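Local atomic coordinates of viral CASP8 and FADD-like apoptosis regulator (Molluscum contagiosum virus subtype 1, PDB entry 2BBR), a protein that inhibits death-receptor-induced apoptosis by interfering with host caspase-8 recruitment and activation at the death-inducing signaling complex, and suppresses host NF-kappa-B activation. Residues Arg95-Val103 with Leu169-Glu177; Lys54-Tyr65 with Ala84-Leu93. All coordinates share one frame; numbering follows the deposited sequence.

Interaction 1: residues Arg95-Val103 with Leu169-Glu177; sequences RYRKLMVCV and LCQQLVEYE. With AZI (azide ion), chain B.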
loop_
_atom_site.group_PDB
_atom_site.type_symbol
_atom_site.label_atom_id
_atom_site.label_comp_id
_atom_site.label_asym_id
_atom_site.label_seq_id
_atom_site.Cartn_x
_atom_site.Cartn_y
_atom_site.Cartn_z
ATOM N N ARG A 95 -6.685 -4.385 2.117
ATOM C CA ARG A 95 -5.662 -5.247 2.679
ATOM C C ARG A 95 -4.585 -5.493 1.620
ATOM O O ARG A 95 -3.399 -5.562 1.937
ATOM C CB ARG A 95 -6.287 -6.564 3.141
ATOM C CG ARG A 95 -5.296 -7.646 3.535
ATOM C CD ARG A 95 -4.302 -7.207 4.593
ATOM N NE ARG A 95 -3.497 -8.352 5.008
ATOM C CZ ARG A 95 -2.348 -8.270 5.667
ATOM N NH1 ARG A 95 -1.850 -7.088 5.996
ATOM N NH2 ARG A 95 -1.694 -9.380 5.986
ATOM N N TYR A 96 -4.997 -5.607 0.360
ATOM C CA TYR A 96 -4.047 -5.826 -0.726
ATOM C C TYR A 96 -2.972 -4.740 -0.763
ATOM O O TYR A 96 -1.777 -5.036 -0.735
ATOM C CB TYR A 96 -4.773 -5.864 -2.078
ATOM C CG TYR A 96 -3.847 -5.821 -3.275
ATOM C CD1 TYR A 96 -2.936 -6.849 -3.518
ATOM C CD2 TYR A 96 -3.871 -4.742 -4.152
ATOM C CE1 TYR A 96 -2.069 -6.800 -4.603
ATOM C CE2 TYR A 96 -3.006 -4.681 -5.241
ATOM C CZ TYR A 96 -2.108 -5.715 -5.460
ATOM O OH TYR A 96 -1.250 -5.663 -6.533
ATOM N N ARG A 97 -3.390 -3.481 -0.817
ATOM C CA ARG A 97 -2.434 -2.382 -0.890
ATOM C C ARG A 97 -1.597 -2.244 0.377
ATOM O O ARG A 97 -0.388 -2.021 0.312
ATOM C CB ARG A 97 -3.163 -1.062 -1.169
ATOM C CG ARG A 97 -3.965 -1.018 -2.463
ATOM C CD ARG A 97 -3.118 -0.614 -3.649
ATOM N NE ARG A 97 -3.857 -0.755 -4.901
ATOM C CZ ARG A 97 -3.288 -1.085 -6.052
ATOM N NH1 ARG A 97 -1.979 -1.291 -6.096
ATOM N NH2 ARG A 97 -4.030 -1.253 -7.138
ATOM N N LYS A 98 -2.239 -2.357 1.533
ATOM C CA LYS A 98 -1.508 -2.233 2.787
ATOM C C LYS A 98 -0.478 -3.351 2.933
ATOM O O LYS A 98 0.653 -3.112 3.363
ATOM C CB LYS A 98 -2.484 -2.229 3.964
ATOM C CG LYS A 98 -3.330 -0.959 4.033
ATOM C CD LYS A 98 -4.296 -0.967 5.207
ATOM C CE LYS A 98 -5.478 -1.890 4.963
ATOM N NZ LYS A 98 -6.292 -2.063 6.197
ATOM N N LEU A 99 -0.862 -4.569 2.562
ATOM C CA LEU A 99 0.049 -5.704 2.646
ATOM C C LEU A 99 1.261 -5.513 1.745
ATOM O O LEU A 99 2.389 -5.791 2.146
ATOM C CB LEU A 99 -0.668 -7.000 2.261
ATOM C CG LEU A 99 0.192 -8.268 2.203
ATOM C CD1 LEU A 99 0.895 -8.498 3.533
ATOM C CD2 LEU A 99 -0.687 -9.459 1.862
ATOM N N MET A 100 1.031 -5.042 0.525
ATOM C CA MET A 100 2.143 -4.832 -0.394
ATOM C C MET A 100 3.136 -3.813 0.162
ATOM O O MET A 100 4.350 -3.984 0.033
ATOM C CB MET A 100 1.635 -4.393 -1.767
ATOM C CG MET A 100 0.867 -5.478 -2.518
ATOM S SD MET A 100 1.793 -7.024 -2.755
ATOM C CE MET A 100 0.916 -8.087 -1.629
ATOM N N VAL A 101 2.636 -2.744 0.774
ATOM C CA VAL A 101 3.538 -1.751 1.347
ATOM C C VAL A 101 4.369 -2.391 2.455
ATOM O O VAL A 101 5.590 -2.222 2.507
ATOM C CB VAL A 101 2.770 -0.548 1.939
ATOM C CG1 VAL A 101 3.720 0.323 2.755
ATOM C CG2 VAL A 101 2.142 0.272 0.815
ATOM N N CYS A 102 3.710 -3.133 3.336
ATOM C CA CYS A 102 4.414 -3.759 4.442
ATOM C C CYS A 102 5.450 -4.782 3.998
ATOM O O CYS A 102 6.545 -4.835 4.558
ATOM C CB CYS A 102 3.409 -4.380 5.406
ATOM S SG CYS A 102 2.444 -3.114 6.271
ATOM N N VAL A 103 5.119 -5.590 2.997
ATOM C CA VAL A 103 6.064 -6.575 2.494
ATOM C C VAL A 103 7.271 -5.850 1.901
ATOM O O VAL A 103 8.416 -6.262 2.105
ATOM C CB VAL A 103 5.402 -7.477 1.428
ATOM C CG1 VAL A 103 6.452 -8.306 0.700
ATOM C CG2 VAL A 103 4.393 -8.388 2.096
ATOM N N LEU A 169 7.425 -14.231 3.713
ATOM C CA LEU A 169 6.691 -13.243 2.931
ATOM C C LEU A 169 5.771 -13.955 1.943
ATOM O O LEU A 169 4.650 -13.515 1.699
ATOM C CB LEU A 169 7.668 -12.319 2.202
ATOM C CG LEU A 169 8.609 -11.540 3.127
ATOM C CD1 LEU A 169 9.553 -10.687 2.296
ATOM C CD2 LEU A 169 7.811 -10.677 4.090
ATOM N N CYS A 170 6.251 -15.053 1.370
ATOM C CA CYS A 170 5.444 -15.841 0.448
ATOM C C CYS A 170 4.161 -16.261 1.160
ATOM O O CYS A 170 3.062 -16.115 0.625
ATOM C CB CYS A 170 6.207 -17.094 0.009
ATOM S SG CYS A 170 5.244 -18.272 -0.976
ATOM N N GLN A 171 4.308 -16.778 2.376
ATOM C CA GLN A 171 3.162 -17.226 3.150
ATOM C C GLN A 171 2.154 -16.108 3.401
ATOM O O GLN A 171 0.948 -16.342 3.349
ATOM C CB GLN A 171 3.617 -17.827 4.478
ATOM C CG GLN A 171 2.478 -18.375 5.321
ATOM C CD GLN A 171 2.969 -19.046 6.583
ATOM O OE1 GLN A 171 2.583 -18.671 7.689
ATOM N NE2 GLN A 171 3.827 -20.046 6.423
ATOM N N GLN A 172 2.631 -14.900 3.681
ATOM C CA GLN A 172 1.705 -13.795 3.904
ATOM C C GLN A 172 0.846 -13.567 2.667
ATOM O O GLN A 172 -0.351 -13.299 2.773
ATOM C CB GLN A 172 2.456 -12.507 4.226
ATOM C CG GLN A 172 3.143 -12.487 5.570
ATOM C CD GLN A 172 3.738 -11.130 5.868
ATOM O OE1 GLN A 172 3.031 -10.122 5.871
ATOM N NE2 GLN A 172 5.040 -11.092 6.119
ATOM N N LEU A 173 1.462 -13.652 1.491
ATOM C CA LEU A 173 0.723 -13.450 0.253
ATOM C C LEU A 173 -0.213 -14.606 -0.073
ATOM O O LEU A 173 -1.320 -14.378 -0.556
ATOM C CB LEU A 173 1.678 -13.204 -0.917
ATOM C CG LEU A 173 2.032 -11.737 -1.178
ATOM C CD1 LEU A 173 2.805 -11.157 -0.006
ATOM C CD2 LEU A 173 2.844 -11.642 -2.461
ATOM N N VAL A 174 0.225 -15.838 0.171
ATOM C CA VAL A 174 -0.628 -16.995 -0.088
ATOM C C VAL A 174 -1.850 -16.926 0.826
ATOM O O VAL A 174 -2.985 -17.144 0.388
ATOM C CB VAL A 174 0.123 -18.326 0.162
ATOM C CG1 VAL A 174 -0.859 -19.494 0.147
ATOM C CG2 VAL A 174 1.187 -18.526 -0.908
ATOM N N GLU A 175 -1.616 -16.614 2.094
ATOM C CA GLU A 175 -2.710 -16.515 3.045
ATOM C C GLU A 175 -3.668 -15.395 2.667
ATOM O O GLU A 175 -4.885 -15.546 2.805
ATOM C CB GLU A 175 -2.164 -16.313 4.457
ATOM C CG GLU A 175 -1.543 -17.586 5.020
ATOM C CD GLU A 175 -0.958 -17.407 6.403
ATOM O OE1 GLU A 175 -0.571 -18.426 7.016
ATOM O OE2 GLU A 175 -0.876 -16.254 6.874
ATOM N N TYR A 176 -3.129 -14.277 2.192
ATOM C CA TYR A 176 -3.970 -13.166 1.771
ATOM C C TYR A 176 -4.854 -13.592 0.606
ATOM O O TYR A 176 -6.055 -13.325 0.603
ATOM C CB TYR A 176 -3.128 -11.962 1.324
ATOM C CG TYR A 176 -3.952 -10.988 0.510
ATOM C CD1 TYR A 176 -4.921 -10.196 1.118
ATOM C CD2 TYR A 176 -3.872 -10.969 -0.885
ATOM C CE1 TYR A 176 -5.798 -9.422 0.364
ATOM C CE2 TYR A 176 -4.749 -10.198 -1.651
ATOM C CZ TYR A 176 -5.714 -9.433 -1.014
ATOM O OH TYR A 176 -6.633 -8.718 -1.745
ATOM N N GLU A 177 -4.266 -14.243 -0.394
ATOM C CA GLU A 177 -5.053 -14.648 -1.548
ATOM C C GLU A 177 -6.168 -15.598 -1.149
ATOM O O GLU A 177 -7.287 -15.490 -1.652
ATOM C CB GLU A 177 -4.176 -15.287 -2.628
ATOM C CG GLU A 177 -4.955 -15.525 -3.916
ATOM C CD GLU A 177 -4.087 -15.870 -5.105
ATOM O OE1 GLU A 177 -2.973 -15.319 -5.225
ATOM O OE2 GLU A 177 -4.537 -16.677 -5.944
HETATM N N1 AZI B . -4.413 -3.453 8.397
HETATM N N2 AZI B . -3.903 -3.837 7.413
HETATM N N3 AZI B . -3.374 -4.276 6.472
HETATM O O HOH W 1 0.737 -9.827 7.200
HETATM O O HOH W 2 -7.751 -6.355 -0.513
#
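Around the Tyr176 ring, Arg95 CG, Tyr96 CB and Leu99 CD2 all arrive obliquely; Arg95 CG comes within 3.5 Å of Tyr176 CD1. His194, probably of a C-terminal tag, brings a further ring against Tyr176. The Arg95 guanidinium rests one face on Leu99 CB. Water 1 lies in plane at its edge, and azide N3 approaches that edge near the plane. The Arg95 and Tyr176 side chains lie alongside, pointing opposite ways, with guanidinium and ring planes 72° apart; CG, with CB behind it, does the arginine's touching.

A bend in the arginine chain (chi2 55°) turns the guanidinium back over Leu99. From there NH1 of Arg95 donates to azide N3 over 3.2 Å, while Lys98 reaches the same ion more weakly. Arg95 NH2 gives a 2.8 Å hydrogen bond to water 1, which donates to Gln172 OE1 at 2.7 Å, closing a bridge between the helices.

Away from these polar groups the contact is apolar. Leu99 CD2 presses on Tyr176 CB at 3.5 Å. Leu173 is shared by Met100, Val103 and, more distantly, Leu99: Met100 CE crosses it at about a right angle, 3.8 Å from Leu173 CG, and Val103 CG2 lies 3.8 Å from Leu173 CD1. The segments run antiparallel (177°), their axes 11.2 Å apart, joining the first and last helices of the second death effector domain, as in other death-fold bundles.

No direct hydrogen bond crosses between the segments; water supplies the polar links. A second water accepts from Tyr96 N and donates to Tyr176 OH, which also bonds to Pro151 O. The chemistry thus implies apolar cohesion within and hydrated bridges between the helices; the azide, probably from the crystallisation medium, is consistent with a site where a small anion can settle.

Interaction 2: residues Lys54-Tyr65 with Ala84-Leu93; sequences KLTLAALVEMLY and AEQLLGTSFL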
loop_
_atom_site.group_PDB
_atom_site.type_symbol
_atom_site.label_atom_id
_atom_site.label_comp_id
_atom_site.label_asym_id
_atom_site.label_seq_id
_atom_site.Cartn_x
_atom_site.Cartn_y
_atom_site.Cartn_z
ATOM N N LYS A 54 -13.466 10.198 1.208
ATOM C CA LYS A 54 -12.811 8.956 1.595
ATOM C C LYS A 54 -11.650 9.285 2.522
ATOM O O LYS A 54 -11.048 8.392 3.117
ATOM C CB LYS A 54 -12.283 8.213 0.365
ATOM C CG LYS A 54 -13.363 7.651 -0.540
ATOM C CD LYS A 54 -12.754 6.944 -1.742
ATOM C CE LYS A 54 -13.831 6.387 -2.662
ATOM N NZ LYS A 54 -13.241 5.723 -3.856
ATOM N N LEU A 55 -11.346 10.574 2.643
ATOM C CA LEU A 55 -10.249 11.036 3.485
ATOM C C LEU A 55 -10.749 11.259 4.907
ATOM O O LEU A 55 -10.874 12.393 5.373
ATOM C CB LEU A 55 -9.669 12.331 2.907
ATOM C CG LEU A 55 -8.284 12.791 3.366
ATOM C CD1 LEU A 55 -7.274 11.672 3.179
ATOM C CD2 LEU A 55 -7.877 14.010 2.558
ATOM N N THR A 56 -11.033 10.154 5.587
ATOM C CA THR A 56 -11.542 10.177 6.949
ATOM C C THR A 56 -10.431 10.058 7.982
ATOM O O THR A 56 -9.269 9.827 7.647
ATOM C CB THR A 56 -12.500 9.007 7.177
ATOM O OG1 THR A 56 -11.787 7.777 6.985
ATOM C CG2 THR A 56 -13.666 9.073 6.202
ATOM N N LEU A 57 -10.802 10.226 9.246
ATOM C CA LEU A 57 -9.857 10.099 10.344
ATOM C C LEU A 57 -9.250 8.698 10.273
ATOM O O LEU A 57 -8.034 8.527 10.367
ATOM C CB LEU A 57 -10.589 10.299 11.676
ATOM C CG LEU A 57 -9.869 10.049 13.008
ATOM C CD1 LEU A 57 -9.716 8.564 13.263
ATOM C CD2 LEU A 57 -8.528 10.735 12.991
ATOM N N ALA A 58 -10.109 7.701 10.092
ATOM C CA ALA A 58 -9.665 6.318 10.003
ATOM C C ALA A 58 -8.657 6.108 8.876
ATOM O O ALA A 58 -7.643 5.443 9.065
ATOM C CB ALA A 58 -10.864 5.396 9.811
ATOM N N ALA A 59 -8.936 6.667 7.702
ATOM C CA ALA A 59 -8.030 6.513 6.570
ATOM C C ALA A 59 -6.642 7.067 6.876
ATOM O O ALA A 59 -5.633 6.411 6.616
ATOM C CB ALA A 59 -8.605 7.202 5.339
ATOM N N LEU A 60 -6.594 8.275 7.428
ATOM C CA LEU A 60 -5.318 8.896 7.759
ATOM C C LEU A 60 -4.575 8.104 8.827
ATOM O O LEU A 60 -3.361 7.927 8.745
ATOM C CB LEU A 60 -5.527 10.340 8.231
ATOM C CG LEU A 60 -5.794 11.400 7.156
ATOM C CD1 LEU A 60 -4.596 11.499 6.225
ATOM C CD2 LEU A 60 -7.046 11.046 6.378
ATOM N N VAL A 61 -5.306 7.637 9.833
ATOM C CA VAL A 61 -4.694 6.856 10.897
ATOM C C VAL A 61 -4.095 5.573 10.319
ATOM O O VAL A 61 -2.976 5.193 10.667
ATOM C CB VAL A 61 -5.734 6.544 11.996
ATOM C CG1 VAL A 61 -5.226 5.455 12.924
ATOM C CG2 VAL A 61 -6.017 7.810 12.797
ATOM N N GLU A 62 -4.822 4.917 9.418
ATOM C CA GLU A 62 -4.308 3.693 8.805
ATOM C C GLU A 62 -3.062 3.991 7.983
ATOM O O GLU A 62 -2.090 3.237 8.018
ATOM C CB GLU A 62 -5.358 3.043 7.907
ATOM C CG GLU A 62 -6.485 2.381 8.658
ATOM C CD GLU A 62 -7.208 1.363 7.804
ATOM O OE1 GLU A 62 -8.243 1.711 7.199
ATOM O OE2 GLU A 62 -6.724 0.217 7.732
ATOM N N MET A 63 -3.093 5.083 7.223
ATOM C CA MET A 63 -1.935 5.450 6.423
ATOM C C MET A 63 -0.706 5.624 7.302
ATOM O O MET A 63 0.358 5.084 7.005
ATOM C CB MET A 63 -2.190 6.750 5.666
ATOM C CG MET A 63 -3.206 6.629 4.557
ATOM S SD MET A 63 -3.470 8.211 3.759
ATOM C CE MET A 63 -4.811 7.801 2.645
ATOM N N LEU A 64 -0.852 6.381 8.384
ATOM C CA LEU A 64 0.281 6.609 9.277
ATOM C C LEU A 64 0.753 5.313 9.933
ATOM O O LEU A 64 1.951 5.105 10.118
ATOM C CB LEU A 64 -0.080 7.650 10.343
ATOM C CG LEU A 64 -0.350 9.062 9.804
ATOM C CD1 LEU A 64 -0.786 9.971 10.944
ATOM C CD2 LEU A 64 0.900 9.604 9.123
ATOM N N TYR A 65 -0.187 4.443 10.285
ATOM C CA TYR A 65 0.178 3.173 10.898
ATOM C C TYR A 65 1.001 2.329 9.924
ATOM O O TYR A 65 2.044 1.783 10.285
ATOM C CB TYR A 65 -1.072 2.397 11.301
ATOM C CG TYR A 65 -0.756 1.096 12.000
ATOM C CD1 TYR A 65 -0.554 1.055 13.377
ATOM C CD2 TYR A 65 -0.613 -0.091 11.277
ATOM C CE1 TYR A 65 -0.216 -0.133 14.020
ATOM C CE2 TYR A 65 -0.274 -1.283 11.912
ATOM C CZ TYR A 65 -0.077 -1.293 13.284
ATOM O OH TYR A 65 0.267 -2.468 13.918
ATOM N N ALA A 84 -4.465 3.103 17.278
ATOM C CA ALA A 84 -4.504 3.127 15.823
ATOM C C ALA A 84 -4.924 1.767 15.270
ATOM O O ALA A 84 -5.655 1.689 14.285
ATOM C CB ALA A 84 -3.137 3.517 15.276
ATOM N N GLU A 85 -4.463 0.695 15.905
ATOM C CA GLU A 85 -4.811 -0.644 15.446
ATOM C C GLU A 85 -6.315 -0.898 15.527
ATOM O O GLU A 85 -6.850 -1.733 14.798
ATOM C CB GLU A 85 -4.010 -1.691 16.234
ATOM C CG GLU A 85 -2.517 -1.589 15.936
ATOM C CD GLU A 85 -1.641 -2.497 16.778
ATOM O OE1 GLU A 85 -2.010 -2.802 17.927
ATOM O OE2 GLU A 85 -0.561 -2.876 16.288
ATOM N N GLN A 86 -7.007 -0.161 16.387
ATOM C CA GLN A 86 -8.451 -0.322 16.504
ATOM C C GLN A 86 -9.170 0.197 15.261
ATOM O O GLN A 86 -10.327 -0.147 15.024
ATOM C CB GLN A 86 -8.979 0.407 17.741
ATOM C CG GLN A 86 -8.686 -0.314 19.048
ATOM C CD GLN A 86 -9.294 -1.705 19.083
ATOM O OE1 GLN A 86 -10.463 -1.884 18.749
ATOM N NE2 GLN A 86 -8.507 -2.694 19.489
ATOM N N LEU A 87 -8.484 1.010 14.458
ATOM C CA LEU A 87 -9.092 1.566 13.250
ATOM C C LEU A 87 -8.693 0.863 11.961
ATOM O O LEU A 87 -9.223 1.177 10.892
ATOM C CB LEU A 87 -8.768 3.059 13.128
ATOM C CG LEU A 87 -9.173 3.932 14.318
ATOM C CD1 LEU A 87 -9.025 5.397 13.940
ATOM C CD2 LEU A 87 -10.607 3.636 14.730
ATOM N N LEU A 88 -7.767 -0.085 12.044
ATOM C CA LEU A 88 -7.336 -0.795 10.849
ATOM C C LEU A 88 -8.501 -1.544 10.203
ATOM O O LEU A 88 -9.288 -2.202 10.889
ATOM C CB LEU A 88 -6.207 -1.771 11.188
ATOM C CG LEU A 88 -4.880 -1.128 11.606
ATOM C CD1 LEU A 88 -3.924 -2.200 12.099
ATOM C CD2 LEU A 88 -4.276 -0.376 10.425
ATOM N N GLY A 89 -8.612 -1.429 8.883
ATOM C CA GLY A 89 -9.672 -2.102 8.155
ATOM C C GLY A 89 -11.004 -1.381 8.154
ATOM O O GLY A 89 -12.018 -1.973 7.783
ATOM N N THR A 90 -11.021 -0.110 8.549
ATOM C CA THR A 90 -12.277 0.637 8.587
ATOM C C THR A 90 -12.354 1.829 7.632
ATOM O O THR A 90 -13.156 2.739 7.838
ATOM C CB THR A 90 -12.597 1.143 10.018
ATOM O OG1 THR A 90 -11.656 2.154 10.399
ATOM C CG2 THR A 90 -12.541 -0.006 11.019
ATOM N N SER A 91 -11.526 1.832 6.593
ATOM C CA SER A 91 -11.549 2.918 5.613
ATOM C C SER A 91 -11.505 2.315 4.215
ATOM O O SER A 91 -11.607 1.098 4.057
ATOM C CB SER A 91 -10.360 3.863 5.810
ATOM O OG SER A 91 -9.154 3.291 5.331
ATOM N N PHE A 92 -11.341 3.157 3.201
ATOM C CA PHE A 92 -11.297 2.674 1.824
ATOM C C PHE A 92 -10.063 1.816 1.548
ATOM O O PHE A 92 -10.063 1.004 0.627
ATOM C CB PHE A 92 -11.314 3.856 0.852
ATOM C CG PHE A 92 -9.982 4.533 0.701
ATOM C CD1 PHE A 92 -9.086 4.130 -0.285
ATOM C CD2 PHE A 92 -9.608 5.554 1.567
ATOM C CE1 PHE A 92 -7.840 4.734 -0.406
ATOM C CE2 PHE A 92 -8.363 6.165 1.455
ATOM C CZ PHE A 92 -7.475 5.752 0.466
ATOM N N LEU A 93 -9.010 1.997 2.340
ATOM C CA LEU A 93 -7.779 1.239 2.127
ATOM C C LEU A 93 -8.020 -0.262 2.120
ATOM O O LEU A 93 -8.771 -0.792 2.937
ATOM C CB LEU A 93 -6.744 1.605 3.191
ATOM C CG LEU A 93 -6.276 3.066 3.139
ATOM C CD1 LEU A 93 -5.582 3.422 4.437
ATOM C CD2 LEU A 93 -5.361 3.291 1.944
HETATM O O HOH W 3 -12.277 5.953 3.638
HETATM O O HOH W 4 -13.359 5.595 7.257
HETATM O O HOH W 5 -9.271 -0.246 5.726
#
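Glu62 reaches from the helix into the loop, where both its carboxylate oxygens are held. Its CG stands anti to the carbonyl carbon (chi1 -73°) and the chain beyond is extended, which carries the carboxylate out to the turn. Ser91 OG donates to Glu62 OE1 over 2.6 Å on the anti side, somewhat out of the carboxylate plane, and Gly89 N donates to Glu62 OE2 over 2.8 Å, nearly straight at 171° but from well above that plane (61° out of it). Lys98 adds a salt bridge to OE2. One turn on, Tyr65 OH donates to Glu85 OE2 over 2.5 Å, meeting the anti lone pair of that carboxylate oxygen; Lys81 is its second partner. Leu88 CD1 sits over one face of the Tyr65 ring, a CH-pi contact 4.1 Å from the centroid.

Apolar groups flank these bonds. Leu57 CD1 and Leu87 CD1 meet tightly at 3.3 Å, and Met63 CE touches the Phe92 ring edge, 4.0 Å from Phe92 CZ.

The next shell sets the donors in place. Leu87 to Thr90 form a type II turn, its Leu87 O gripped by both Thr90 N and Thr90 OG1, the latter at 2.7 Å; Gly89 takes the positive phi this turn requires. Ser91 OG also accepts from Leu93 N, an ST turn, while Thr56 caps the helix start through Ala59 N.

Two loop donors and a lysine around one carboxylate would probably stabilise its ionised form, pinning the loop after helix 81-85 to helix 57-66.

In the fold
Interaction 2 comes first along the chain and closes before interaction 1 opens; their centres lie about 18 Å apart. The earlier contact sets the loop after helix 81-85 against helix 57-66 of the first death effector domain. Directly after that loop, helix 95-104 begins and pairs with helix 167-187 in the second. The two contacts touch where Lys98 NZ of 95-103 forms a 2.8 Å salt bridge with Glu62 OE2 of 54-65, so one carboxylate ties the inter-helix loop and the second domain's first helix to the first domain. Together they are consistent with tandem domains packed into one compact unit rather than two loosely strung modules.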